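Local coordinates for inositol dehydrogenase (Lactobacillus casei, PDB 4MKX), which probably oxidises scyllo-inositol with NAD as cofactor, as a dehydrogenase of the Gfo/Idh/MocA family built on a Rossmann fold, at residues Thr17-Ile22 and His78-Ala83; Asp71-Val76 and Ile97-Asn102; Phe139-Asp144 and Glu301-Ala306; Gly218-Tyr223 and Gly230-Gly235; Glu279-Thr284 and Ile292-Gln297. All blocks are in the same frame, centred on the assembly; numbering follows the deposited sequence.

Interactions 1 and 2 both belong to the NAD-binding Rossmann region of the chain: their centres lie about 11 Å apart, and Met-75 of the helix in interaction 2 packs on Gly-21 and Ile-81 of interaction 1. Interaction 3, about 9 Å from the centre of the chain, joins the segment after the last Rossmann strand to helices 299-302 and 304-319. It touches interaction 5, centres about 18 Å apart, through the salt bridge of Glu-301 with Lys-280. Interaction 4 sits at the end of two strands of the mixed sheet, about 42 Å from interaction 1 between centres and on the opposite side of the chain's centre. Interactions 4 and 5 both adjoin other subunits. The enzyme is in its apo form.

Interaction 1 of 5, residues Thr17-Ile22 and His78-Ala83; sequences TIKIGI and HADIDA
With CG anti to the backbone N (chi1 -176°), Asp-80 meets the ammonium of Lys-19, whereas Asp-82 places CG beside its own backbone N (chi1 -55°). Asp-82 OD2 accepts from Lys-19 N at 2.9 Å in a nearly straight bond on the anti side. In return, Lys-19 O takes Asp-82 N at 2.8 Å. The lysine chain crosses Asp-80 at a slant, CD near its O, and NZ forms a salt bridge to Asp-80 OD2 at 3.2 Å, from above the carboxylate plane. Here the loop after helix 72-78 enters strand 83-86, which lies parallel beside strand 18-23 in the Rossmann sheet; Ile-20 bridges Ala-83, Gly-21 N giving 2.9 Å to Ala-83 O alongside a weak Ala-83 N bond to Lys-19 O. Ile-81 lays CG2 3.7 Å from Gly-21 N and CD1 against Gly-21 CA, which carries no side chain. Ala-83 CB meets Ile-18 CG2 at 4.2 Å, with Ile-20 CG1 farther off. Helix 304-319 covers Ile-18 and Ala-83.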
# COMPACT_ATOMS: atom_id res chain seq x y z
N THR A 17 33.66 -30.20 -6.72
CA THR A 17 32.23 -30.41 -6.65
C THR A 17 31.89 -31.21 -5.40
O THR A 17 32.42 -32.30 -5.19
CB THR A 17 31.75 -31.19 -7.88
OG1 THR A 17 32.09 -30.46 -9.07
CG2 THR A 17 30.25 -31.39 -7.83
N ILE A 18 31.00 -30.67 -4.58
CA ILE A 18 30.54 -31.35 -3.36
C ILE A 18 29.45 -32.34 -3.74
O ILE A 18 28.42 -31.94 -4.27
CB ILE A 18 29.97 -30.34 -2.35
CG1 ILE A 18 31.00 -29.26 -2.02
CG2 ILE A 18 29.51 -31.06 -1.07
CD1 ILE A 18 32.27 -29.79 -1.40
N LYS A 19 29.67 -33.62 -3.47
CA LYS A 19 28.64 -34.62 -3.77
C LYS A 19 27.76 -34.79 -2.53
O LYS A 19 28.27 -34.98 -1.43
CB LYS A 19 29.28 -35.95 -4.16
CG LYS A 19 30.00 -35.90 -5.48
CD LYS A 19 30.88 -37.13 -5.69
CE LYS A 19 31.69 -37.00 -6.97
NZ LYS A 19 33.07 -37.56 -6.81
N ILE A 20 26.45 -34.71 -2.72
CA ILE A 20 25.53 -34.67 -1.60
C ILE A 20 24.58 -35.85 -1.63
O ILE A 20 24.10 -36.24 -2.69
CB ILE A 20 24.71 -33.35 -1.64
CG1 ILE A 20 25.68 -32.17 -1.52
CG2 ILE A 20 23.66 -33.32 -0.53
CD1 ILE A 20 25.02 -30.83 -1.59
N GLY A 21 24.32 -36.43 -0.46
CA GLY A 21 23.26 -37.42 -0.37
C GLY A 21 22.11 -36.85 0.44
O GLY A 21 22.34 -36.10 1.38
N ILE A 22 20.89 -37.20 0.06
CA ILE A 22 19.72 -36.67 0.74
C ILE A 22 18.88 -37.81 1.31
O ILE A 22 18.80 -38.89 0.73
CB ILE A 22 18.87 -35.77 -0.21
CG1 ILE A 22 17.79 -35.02 0.58
CG2 ILE A 22 18.24 -36.57 -1.35
CD1 ILE A 22 17.16 -33.86 -0.19
N HIS A 78 28.52 -46.09 2.41
CA HIS A 78 28.94 -46.60 1.11
C HIS A 78 28.86 -45.63 -0.07
O HIS A 78 29.63 -45.76 -1.02
CB HIS A 78 28.17 -47.88 0.78
CG HIS A 78 28.26 -48.93 1.84
ND1 HIS A 78 27.15 -49.47 2.46
CD2 HIS A 78 29.33 -49.56 2.39
CE1 HIS A 78 27.53 -50.37 3.35
NE2 HIS A 78 28.85 -50.44 3.33
N ALA A 79 27.95 -44.65 -0.03
CA ALA A 79 27.79 -43.74 -1.16
C ALA A 79 29.01 -42.85 -1.37
O ALA A 79 29.77 -42.59 -0.43
CB ALA A 79 26.52 -42.89 -1.01
N ASP A 80 29.20 -42.38 -2.59
CA ASP A 80 30.30 -41.48 -2.88
C ASP A 80 29.86 -40.04 -2.61
O ASP A 80 29.65 -39.26 -3.54
CB ASP A 80 30.75 -41.62 -4.34
CG ASP A 80 31.96 -40.77 -4.66
OD1 ASP A 80 32.71 -40.39 -3.73
OD2 ASP A 80 32.18 -40.49 -5.86
N ILE A 81 29.73 -39.69 -1.33
CA ILE A 81 29.24 -38.37 -0.96
C ILE A 81 30.15 -37.70 0.06
O ILE A 81 30.86 -38.38 0.81
CB ILE A 81 27.82 -38.44 -0.39
CG1 ILE A 81 27.77 -39.31 0.87
CG2 ILE A 81 26.84 -38.96 -1.44
CD1 ILE A 81 26.36 -39.42 1.47
N ASP A 82 30.12 -36.36 0.10
CA ASP A 82 30.94 -35.58 1.02
C ASP A 82 30.06 -35.00 2.13
O ASP A 82 30.55 -34.63 3.19
CB ASP A 82 31.59 -34.43 0.28
CG ASP A 82 32.39 -34.89 -0.93
OD1 ASP A 82 33.25 -35.77 -0.76
OD2 ASP A 82 32.13 -34.38 -2.04
N ALA A 83 28.77 -34.91 1.84
CA ALA A 83 27.82 -34.20 2.72
C ALA A 83 26.43 -34.79 2.61
O ALA A 83 26.10 -35.45 1.62
CB ALA A 83 27.80 -32.72 2.36

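Interaction 2 of 5, residues Asp71-Val76 and Ile97-Asn102; sequences DFDDMV and IESALN
Phe-72, Asp-73 and Val-76 meet Ser-99 and Ala-100 in a small helix-to-helix contact, mostly buried, between two neighbouring helices on one side of the Rossmann sheet. The axes of 72-76 and 97-102 run nearly parallel, 20° apart, with a closest approach of 9.8 Å. One hydrogen bond ties the helices at the partly exposed border of the contact: Ser-99 OG donates to Asp-73 OD1 at 2.8 Å, meeting the oxygen on its anti side, 26° out of the carboxylate plane. The serine places OG anti to its backbone N (chi1 166°), which carries the hydroxyl across to the aspartate. Such a near-parallel pair follows from the repeated beta-alpha-beta crossovers of the fold, since strand 83-86 leads from the first helix to the second. Deeper in, the Phe-72 ring presents its edge to the second helix, CE2 lying 4.0 Å from Ser-99 OG and CZ 4.2 Å from Ala-100 CB. Val-76 CG2 covers one face of that ring, near its rim, while its other methyl, CG1, reaches Ala-100 CA at 3.8 Å. The first helix is capped by Asp-71, whose OD2 accepts from Asp-74 N at 2.8 Å. On the sheet, Ala-100 rests on Val-107 of strand 106-109 and Met-75 on strand 43-49.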
# COMPACT_ATOMS: atom_id res chain seq x y z
N ASP A 71 18.29 -47.52 3.28
CA ASP A 71 18.73 -47.34 4.66
C ASP A 71 19.74 -46.19 4.76
O ASP A 71 20.69 -46.15 3.99
CB ASP A 71 19.38 -48.63 5.18
CG ASP A 71 19.91 -48.47 6.59
OD1 ASP A 71 19.10 -48.56 7.53
OD2 ASP A 71 21.13 -48.25 6.76
N PHE A 72 19.52 -45.27 5.69
CA PHE A 72 20.39 -44.10 5.82
C PHE A 72 21.84 -44.45 6.15
O PHE A 72 22.77 -43.87 5.59
CB PHE A 72 19.85 -43.11 6.86
CG PHE A 72 20.69 -41.88 7.02
CD1 PHE A 72 20.53 -40.80 6.15
CD2 PHE A 72 21.63 -41.78 8.03
CE1 PHE A 72 21.31 -39.66 6.28
CE2 PHE A 72 22.41 -40.65 8.17
CZ PHE A 72 22.24 -39.58 7.30
N ASP A 73 22.04 -45.39 7.07
CA ASP A 73 23.40 -45.75 7.43
C ASP A 73 24.12 -46.41 6.27
O ASP A 73 25.32 -46.25 6.12
CB ASP A 73 23.41 -46.67 8.65
CG ASP A 73 22.83 -46.01 9.87
OD1 ASP A 73 23.52 -45.16 10.46
OD2 ASP A 73 21.66 -46.31 10.22
N ASP A 74 23.37 -47.13 5.44
CA ASP A 74 23.93 -47.76 4.25
C ASP A 74 24.44 -46.66 3.32
O ASP A 74 25.54 -46.76 2.78
CB ASP A 74 22.88 -48.62 3.56
CG ASP A 74 23.46 -49.44 2.42
OD1 ASP A 74 24.71 -49.56 2.35
OD2 ASP A 74 22.68 -49.98 1.61
N MET A 75 23.66 -45.60 3.16
CA MET A 75 24.08 -44.50 2.29
C MET A 75 25.35 -43.82 2.79
O MET A 75 26.29 -43.59 2.03
CB MET A 75 22.98 -43.44 2.14
CG MET A 75 23.43 -42.25 1.29
SD MET A 75 22.14 -41.02 0.99
CE MET A 75 21.89 -40.37 2.63
N VAL A 76 25.37 -43.48 4.07
CA VAL A 76 26.50 -42.73 4.61
C VAL A 76 27.80 -43.55 4.65
O VAL A 76 28.92 -43.01 4.55
CB VAL A 76 26.12 -42.14 5.97
CG1 VAL A 76 27.21 -41.26 6.48
CG2 VAL A 76 24.85 -41.31 5.82
N ILE A 97 21.94 -37.25 12.05
CA ILE A 97 23.03 -36.29 12.26
C ILE A 97 24.27 -36.99 12.86
O ILE A 97 25.38 -36.83 12.35
CB ILE A 97 22.59 -35.14 13.18
CG1 ILE A 97 21.64 -34.19 12.45
CG2 ILE A 97 23.79 -34.33 13.65
CD1 ILE A 97 20.93 -33.24 13.43
N GLU A 98 24.09 -37.74 13.93
CA GLU A 98 25.20 -38.44 14.58
C GLU A 98 25.90 -39.42 13.65
O GLU A 98 27.13 -39.45 13.57
CB GLU A 98 24.73 -39.14 15.86
CG GLU A 98 24.40 -38.18 16.99
CD GLU A 98 23.95 -38.88 18.25
OE1 GLU A 98 24.18 -40.10 18.37
OE2 GLU A 98 23.38 -38.21 19.12
N SER A 99 25.11 -40.23 12.95
CA SER A 99 25.66 -41.20 12.02
C SER A 99 26.45 -40.55 10.90
O SER A 99 27.53 -41.02 10.53
CB SER A 99 24.55 -42.05 11.43
OG SER A 99 25.02 -42.76 10.31
N ALA A 100 25.91 -39.47 10.34
CA ALA A 100 26.60 -38.80 9.25
C ALA A 100 27.93 -38.22 9.70
O ALA A 100 28.93 -38.33 9.00
CB ALA A 100 25.72 -37.71 8.65
N LEU A 101 27.94 -37.61 10.88
CA LEU A 101 29.16 -37.00 11.40
C LEU A 101 30.20 -38.07 11.72
O LEU A 101 31.39 -37.89 11.45
CB LEU A 101 28.86 -36.16 12.65
CG LEU A 101 28.12 -34.86 12.38
CD1 LEU A 101 27.85 -34.14 13.71
CD2 LEU A 101 28.91 -33.96 11.46
N ASN A 102 29.74 -39.19 12.28
CA ASN A 102 30.64 -40.29 12.61
C ASN A 102 31.28 -40.92 11.37
O ASN A 102 32.38 -41.48 11.43
CB ASN A 102 29.91 -41.35 13.45
CG ASN A 102 29.71 -40.91 14.90
OD1 ASN A 102 30.58 -40.25 15.48
ND2 ASN A 102 28.58 -41.29 15.49

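Interaction 3 of 5, residues Phe139-Asp144 and Glu301-Ala306; sequences FMRRFD and ERFAQA
Asp-144 OD1 is gripped by Arg-302 NH1 at 2.9 Å and by a water at 2.8 Å that also accepts from Ala-306 N. Arg-302 holds the carboxylate end-on with two nitrogens, NH2 taking Asp-144 OD2 at 3.2 Å; both oxygens lie in the guanidinium plane, yet the donors stand above the carboxylate plane, the planes 55° apart. Asp-144 OD2 also caps helix 145-155 by accepting from Tyr-147 N. Gln-305 NE2 donates to Phe-143 O at 2.9 Å, in its amide plane. Met-140 sets CE over one face of the Phe-303 ring, 4.1 Å from its centroid, a CH-pi contact, and SD makes the Met-aromatic one. Arg-141 CG and NE come within 4.0 Å of Phe-303 CZ, and its guanidinium bridges Asp-199. Ala-306 CB fits against Met-140 O at 3.4 Å. In the chain the 3-10 segment 140-143 joins strand 135-137 to helix 145-155; it packs against the start of helix 304-319, with helix 197-207 touching Met-140 and Arg-141.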
# COMPACT_ATOMS: atom_id res chain seq x y z
N PHE A 139 17.27 -22.99 9.23
CA PHE A 139 16.51 -21.78 9.55
C PHE A 139 16.59 -20.80 8.37
O PHE A 139 17.38 -19.85 8.37
CB PHE A 139 17.03 -21.14 10.84
CG PHE A 139 16.70 -21.94 12.08
CD1 PHE A 139 15.40 -22.34 12.32
CD2 PHE A 139 17.70 -22.32 12.97
CE1 PHE A 139 15.08 -23.09 13.45
CE2 PHE A 139 17.39 -23.07 14.10
CZ PHE A 139 16.08 -23.45 14.34
N MET A 140 15.77 -21.05 7.35
CA MET A 140 15.95 -20.37 6.07
C MET A 140 15.61 -18.88 6.10
O MET A 140 16.07 -18.13 5.24
CB MET A 140 15.20 -21.07 4.94
CG MET A 140 13.69 -20.82 4.89
SD MET A 140 12.81 -21.59 6.26
CE MET A 140 11.12 -21.25 5.82
N ARG A 141 14.85 -18.43 7.09
CA ARG A 141 14.50 -17.01 7.13
C ARG A 141 15.74 -16.15 7.31
O ARG A 141 15.79 -15.01 6.86
CB ARG A 141 13.48 -16.73 8.22
CG ARG A 141 12.16 -17.43 7.98
CD ARG A 141 11.12 -16.88 8.91
NE ARG A 141 9.95 -17.74 8.94
CZ ARG A 141 8.93 -17.57 9.77
NH1 ARG A 141 8.94 -16.56 10.63
NH2 ARG A 141 7.90 -18.42 9.75
N ARG A 142 16.79 -16.71 7.91
CA ARG A 142 18.04 -15.98 8.02
C ARG A 142 18.67 -15.69 6.67
O ARG A 142 19.55 -14.83 6.57
CB ARG A 142 19.04 -16.73 8.90
CG ARG A 142 18.56 -16.92 10.33
CD ARG A 142 19.74 -17.31 11.17
NE ARG A 142 19.36 -17.72 12.51
CZ ARG A 142 20.22 -17.76 13.52
NH1 ARG A 142 21.48 -17.41 13.30
NH2 ARG A 142 19.83 -18.13 14.73
N PHE A 143 18.24 -16.39 5.62
CA PHE A 143 18.77 -16.17 4.28
C PHE A 143 17.82 -15.44 3.35
O PHE A 143 18.15 -15.18 2.20
CB PHE A 143 19.19 -17.50 3.65
CG PHE A 143 20.34 -18.13 4.36
CD1 PHE A 143 20.13 -18.95 5.45
CD2 PHE A 143 21.64 -17.86 3.96
CE1 PHE A 143 21.20 -19.53 6.12
CE2 PHE A 143 22.71 -18.43 4.62
CZ PHE A 143 22.48 -19.25 5.70
N ASP A 144 16.65 -15.09 3.85
CA ASP A 144 15.65 -14.41 3.04
C ASP A 144 16.04 -12.95 2.86
O ASP A 144 16.44 -12.30 3.83
CB ASP A 144 14.29 -14.50 3.75
CG ASP A 144 13.23 -13.72 3.04
OD1 ASP A 144 12.76 -14.16 1.96
OD2 ASP A 144 12.82 -12.66 3.54
N GLU A 301 6.59 -21.07 -2.46
CA GLU A 301 6.52 -19.83 -3.22
C GLU A 301 7.18 -18.67 -2.45
O GLU A 301 8.01 -17.94 -3.00
CB GLU A 301 5.07 -19.50 -3.56
CG GLU A 301 4.92 -18.16 -4.25
CD GLU A 301 3.48 -17.81 -4.58
OE1 GLU A 301 3.27 -16.85 -5.35
OE2 GLU A 301 2.56 -18.47 -4.07
N ARG A 302 6.82 -18.51 -1.19
CA ARG A 302 7.32 -17.37 -0.40
C ARG A 302 8.82 -17.48 -0.17
O ARG A 302 9.54 -16.48 -0.23
CB ARG A 302 6.59 -17.31 0.95
CG ARG A 302 7.23 -16.37 1.99
CD ARG A 302 7.16 -14.88 1.55
NE ARG A 302 7.81 -14.03 2.55
CZ ARG A 302 9.11 -13.75 2.56
NH1 ARG A 302 9.91 -14.23 1.61
NH2 ARG A 302 9.62 -12.98 3.53
N PHE A 303 9.31 -18.68 0.11
CA PHE A 303 10.69 -18.80 0.53
C PHE A 303 11.60 -19.46 -0.48
O PHE A 303 12.68 -19.94 -0.13
CB PHE A 303 10.79 -19.47 1.91
CG PHE A 303 10.32 -18.59 3.04
CD1 PHE A 303 11.02 -17.42 3.35
CD2 PHE A 303 9.19 -18.91 3.78
CE1 PHE A 303 10.60 -16.59 4.38
CE2 PHE A 303 8.76 -18.08 4.81
CZ PHE A 303 9.45 -16.91 5.10
N ALA A 304 11.19 -19.43 -1.75
CA ALA A 304 12.01 -20.03 -2.80
C ALA A 304 13.45 -19.53 -2.80
O ALA A 304 14.39 -20.33 -2.89
CB ALA A 304 11.36 -19.78 -4.16
N GLN A 305 13.61 -18.22 -2.74
CA GLN A 305 14.93 -17.60 -2.73
C GLN A 305 15.74 -17.99 -1.50
O GLN A 305 16.93 -18.28 -1.61
CB GLN A 305 14.80 -16.07 -2.80
CG GLN A 305 16.12 -15.31 -2.60
CD GLN A 305 16.32 -14.85 -1.17
OE1 GLN A 305 15.45 -14.19 -0.58
NE2 GLN A 305 17.45 -15.21 -0.58
N ALA A 306 15.09 -18.02 -0.35
CA ALA A 306 15.78 -18.35 0.90
C ALA A 306 16.29 -19.78 0.90
O ALA A 306 17.37 -20.05 1.43
CB ALA A 306 14.86 -18.13 2.09
O HOH W 1 12.72 -16.24 0.08

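Interaction 4 of 5, residues Gly218-Tyr223 and Gly230-Gly235; sequences GLNRAY and GELETG
Glu-233 sends its carboxylate into the turn that follows Leu-219, where successive backbone N-H groups meet it. Its CG sits between the backbone N and the carbonyl carbon (chi1 71°), 3.1 Å from Leu-219 O, and the extended chain beyond takes the carboxylate to the turn. Glu-233 OE2 accepts from Ala-222 N at 2.8 Å and OE1 from Tyr-223 N at 2.7 Å, both on the syn side. The Tyr-223 ring turns its edge to OE1, with ring and carboxylate planes 66° apart. Asn-220 uses both ends of its amide: OD1 takes Glu-233 N at 2.7 Å, nearly along the C=O axis, while ND2 gives one hydrogen bond to Glu-231 O at 2.9 Å and another to Asp-227. Leu-232 lays CD2 on Leu-219 N at 3.5 Å and on Gly-218, which has no side chain. Next to this, the end of strand 211-219 pairs antiparallel with the start of 234-241, Leu-219 N donating to Thr-234 O at 3.0 Å with a weak return bond from Thr-234 N. The end of Arg-221 leads to salt bridges with Asp-161 and Asp-243 of a neighbouring subunit. A water donates to Glu-233 OE2 and Leu-219 O and accepts from Thr-234 OG1. The buried carboxylate thus takes two peptide N-H bonds and a water, neutral donors that would probably stabilise its charge.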
# COMPACT_ATOMS: atom_id res chain seq x y z
N GLY A 218 -4.96 -20.97 22.94
CA GLY A 218 -5.33 -21.41 21.62
C GLY A 218 -6.77 -21.84 21.56
O GLY A 218 -7.44 -21.95 22.59
N LEU A 219 -7.22 -22.13 20.35
CA LEU A 219 -8.63 -22.29 20.11
C LEU A 219 -8.78 -23.14 18.87
O LEU A 219 -7.99 -23.03 17.93
CB LEU A 219 -9.23 -20.90 19.89
CG LEU A 219 -10.71 -20.65 19.57
CD1 LEU A 219 -11.59 -21.10 20.72
CD2 LEU A 219 -10.90 -19.16 19.29
N ASN A 220 -9.78 -24.00 18.87
CA ASN A 220 -10.17 -24.71 17.65
C ASN A 220 -11.59 -24.35 17.18
O ASN A 220 -12.49 -25.19 17.18
CB ASN A 220 -10.04 -26.20 17.87
CG ASN A 220 -8.60 -26.62 18.01
OD1 ASN A 220 -7.75 -26.19 17.23
ND2 ASN A 220 -8.31 -27.44 19.01
N ARG A 221 -11.77 -23.10 16.76
CA ARG A 221 -13.10 -22.58 16.45
C ARG A 221 -13.65 -23.14 15.14
O ARG A 221 -14.76 -23.67 15.09
CB ARG A 221 -13.07 -21.05 16.36
CG ARG A 221 -14.44 -20.41 16.39
CD ARG A 221 -14.79 -20.06 17.82
NE ARG A 221 -14.17 -18.81 18.21
CZ ARG A 221 -14.15 -18.33 19.45
NH1 ARG A 221 -14.72 -19.00 20.45
NH2 ARG A 221 -13.54 -17.18 19.69
N ALA A 222 -12.85 -23.01 14.08
CA ALA A 222 -13.28 -23.43 12.75
C ALA A 222 -13.33 -24.96 12.62
O ALA A 222 -14.18 -25.50 11.90
CB ALA A 222 -12.37 -22.83 11.69
N TYR A 223 -12.41 -25.65 13.29
CA TYR A 223 -12.34 -27.11 13.26
C TYR A 223 -12.18 -27.68 14.68
O TYR A 223 -11.08 -28.07 15.07
CB TYR A 223 -11.18 -27.58 12.37
CG TYR A 223 -11.23 -27.12 10.92
CD1 TYR A 223 -10.84 -25.83 10.56
CD2 TYR A 223 -11.65 -27.98 9.91
CE1 TYR A 223 -10.88 -25.41 9.24
CE2 TYR A 223 -11.70 -27.57 8.57
CZ TYR A 223 -11.31 -26.28 8.25
OH TYR A 223 -11.35 -25.85 6.93
N GLY A 230 -5.71 -33.19 20.30
CA GLY A 230 -4.67 -32.45 20.99
C GLY A 230 -3.90 -31.58 20.01
O GLY A 230 -2.68 -31.43 20.12
N GLU A 231 -4.61 -31.03 19.03
CA GLU A 231 -4.01 -30.10 18.09
C GLU A 231 -4.67 -28.74 18.19
O GLU A 231 -5.69 -28.60 18.85
CB GLU A 231 -4.07 -30.63 16.66
CG GLU A 231 -2.81 -31.35 16.21
CD GLU A 231 -1.58 -30.44 16.15
OE1 GLU A 231 -1.70 -29.20 16.35
OE2 GLU A 231 -0.47 -30.96 15.91
N LEU A 232 -4.07 -27.74 17.55
CA LEU A 232 -4.61 -26.38 17.59
C LEU A 232 -4.67 -25.84 16.19
O LEU A 232 -3.75 -26.06 15.40
CB LEU A 232 -3.71 -25.46 18.42
CG LEU A 232 -3.87 -25.48 19.93
CD1 LEU A 232 -2.79 -24.63 20.58
CD2 LEU A 232 -5.25 -24.97 20.31
N GLU A 233 -5.74 -25.11 15.88
CA GLU A 233 -5.83 -24.44 14.60
C GLU A 233 -5.28 -23.01 14.66
O GLU A 233 -4.72 -22.52 13.68
CB GLU A 233 -7.27 -24.43 14.09
CG GLU A 233 -8.17 -23.52 14.86
CD GLU A 233 -9.54 -23.43 14.26
OE1 GLU A 233 -10.03 -24.46 13.74
OE2 GLU A 233 -10.13 -22.33 14.32
N THR A 234 -5.45 -22.34 15.80
CA THR A 234 -4.85 -21.02 16.00
C THR A 234 -4.38 -20.91 17.44
O THR A 234 -5.08 -21.35 18.36
CB THR A 234 -5.85 -19.86 15.76
OG1 THR A 234 -6.60 -20.11 14.56
CG2 THR A 234 -5.10 -18.54 15.61
N GLY A 235 -3.21 -20.33 17.63
CA GLY A 235 -2.71 -20.12 18.97
C GLY A 235 -1.98 -18.80 19.04
O GLY A 235 -1.50 -18.28 18.02
O HOH W 2 -8.84 -20.75 16.08

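Interaction 5 of 5, residues Glu279-Thr284 and Ile292-Gln297; sequences EKNLVT and IRPTSQ
The two backbones approach closely at Lys-280 and Thr-295, CA atoms 4.3 Å apart, and Lys-280 N donates to Pro-294 O at 2.9 Å. Arg-293 bends at chi2 and chi3 (-59° and -78°), bringing CD to Val-283 O and Thr-284 OG1. Its NH2 donates to Asn-281 O at 2.8 Å and forms a salt bridge with Glu-279 OE1 at 3.3 Å; the Glu-279 chain lies over one guanidinium face, CG toward the rim. Glu-279 OE2 bridges Arg-293 of the second subunit, and Glu-279 of that subunit bridges Arg-293 NH1 here. Lys-280 NZ reaches Glu-301. Asn-281 OD1 accepts from Val-283 N, an Asx turn leading into strand 283-287. One water accepts from Arg-293 NE and Asn-281 N and donates to Pro-294 O; another links Thr-284 OG1 to Arg-293 NH1. These segments form the base of the beta hairpin 283-287 and 290-293, whose strands pair antiparallel with strands of two other subunits, a sheet continued across the tetramer interfaces.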
# COMPACT_ATOMS: atom_id res chain seq x y z
N GLU A 279 2.62 -10.01 -0.15
CA GLU A 279 2.48 -9.67 -1.56
C GLU A 279 3.10 -10.73 -2.47
O GLU A 279 4.26 -11.14 -2.28
CB GLU A 279 3.16 -8.32 -1.83
CG GLU A 279 2.71 -7.22 -0.92
CD GLU A 279 3.64 -6.02 -0.94
OE1 GLU A 279 4.64 -6.05 -1.69
OE2 GLU A 279 3.36 -5.05 -0.21
N LYS A 280 2.35 -11.16 -3.48
CA LYS A 280 2.83 -12.18 -4.43
C LYS A 280 3.91 -11.65 -5.38
O LYS A 280 4.88 -12.35 -5.68
CB LYS A 280 1.65 -12.67 -5.30
CG LYS A 280 1.99 -13.86 -6.20
CD LYS A 280 0.76 -14.31 -6.98
CE LYS A 280 1.08 -15.51 -7.85
NZ LYS A 280 1.45 -16.66 -6.99
N ASN A 281 3.71 -10.43 -5.85
CA ASN A 281 4.53 -9.86 -6.92
C ASN A 281 4.26 -8.36 -6.97
O ASN A 281 3.77 -7.80 -6.00
CB ASN A 281 4.21 -10.53 -8.25
CG ASN A 281 2.73 -10.49 -8.60
OD1 ASN A 281 2.01 -9.58 -8.22
ND2 ASN A 281 2.28 -11.52 -9.31
N LEU A 282 4.56 -7.71 -8.10
CA LEU A 282 4.40 -6.26 -8.20
C LEU A 282 3.11 -5.85 -8.90
O LEU A 282 2.97 -4.68 -9.28
CB LEU A 282 5.59 -5.62 -8.94
CG LEU A 282 6.93 -5.81 -8.22
CD1 LEU A 282 8.09 -5.43 -9.13
CD2 LEU A 282 6.91 -4.95 -6.98
N VAL A 283 2.16 -6.78 -9.03
CA VAL A 283 0.90 -6.49 -9.73
C VAL A 283 -0.24 -6.10 -8.79
O VAL A 283 -0.55 -6.79 -7.81
CB VAL A 283 0.43 -7.69 -10.61
CG1 VAL A 283 -0.87 -7.32 -11.35
CG2 VAL A 283 1.52 -8.10 -11.60
N THR A 284 -0.86 -4.96 -9.11
CA THR A 284 -2.07 -4.53 -8.44
C THR A 284 -3.21 -4.64 -9.44
O THR A 284 -3.07 -4.25 -10.59
CB THR A 284 -1.93 -3.06 -7.99
OG1 THR A 284 -0.85 -2.94 -7.06
CG2 THR A 284 -3.21 -2.60 -7.29
N ILE A 292 -6.96 -4.81 -5.45
CA ILE A 292 -6.52 -6.15 -5.00
C ILE A 292 -5.02 -6.36 -5.21
O ILE A 292 -4.52 -6.14 -6.31
CB ILE A 292 -7.28 -7.24 -5.80
CG1 ILE A 292 -8.78 -7.08 -5.59
CG2 ILE A 292 -6.82 -8.64 -5.37
CD1 ILE A 292 -9.61 -7.68 -6.71
N ARG A 293 -4.33 -6.82 -4.16
CA ARG A 293 -2.96 -7.34 -4.28
C ARG A 293 -2.99 -8.85 -4.11
O ARG A 293 -3.38 -9.35 -3.06
CB ARG A 293 -2.02 -6.75 -3.21
CG ARG A 293 -1.48 -5.35 -3.50
CD ARG A 293 -0.68 -5.29 -4.82
NE ARG A 293 0.70 -5.81 -4.80
CZ ARG A 293 1.77 -5.09 -4.43
NH1 ARG A 293 1.63 -3.84 -4.01
NH2 ARG A 293 2.98 -5.62 -4.48
N PRO A 294 -2.61 -9.59 -5.15
CA PRO A 294 -2.55 -11.05 -4.99
C PRO A 294 -1.48 -11.44 -3.97
O PRO A 294 -0.52 -10.70 -3.78
CB PRO A 294 -2.15 -11.54 -6.39
CG PRO A 294 -1.71 -10.31 -7.16
CD PRO A 294 -2.41 -9.15 -6.54
N THR A 295 -1.65 -12.60 -3.33
CA THR A 295 -0.76 -13.00 -2.24
C THR A 295 -0.01 -14.27 -2.58
O THR A 295 -0.43 -15.05 -3.42
CB THR A 295 -1.58 -13.31 -0.98
OG1 THR A 295 -2.58 -14.29 -1.32
CG2 THR A 295 -2.28 -12.05 -0.48
N SER A 296 1.12 -14.47 -1.90
CA SER A 296 1.80 -15.75 -2.01
C SER A 296 0.97 -16.80 -1.26
O SER A 296 0.32 -16.51 -0.26
CB SER A 296 3.25 -15.69 -1.53
OG SER A 296 3.39 -14.86 -0.40
N GLN A 297 0.99 -18.02 -1.78
CA GLN A 297 0.01 -19.03 -1.36
C GLN A 297 0.56 -20.11 -0.46
O GLN A 297 -0.20 -20.76 0.26
CB GLN A 297 -0.61 -19.68 -2.60
CG GLN A 297 -1.50 -18.75 -3.38
CD GLN A 297 -2.71 -18.33 -2.57
OE1 GLN A 297 -3.54 -19.15 -2.19
NE2 GLN A 297 -2.80 -17.03 -2.28
O HOH W 3 5.30 -12.96 -0.90
O HOH W 4 0.94 -8.83 -5.39
O HOH W 5 -0.67 -1.84 -4.57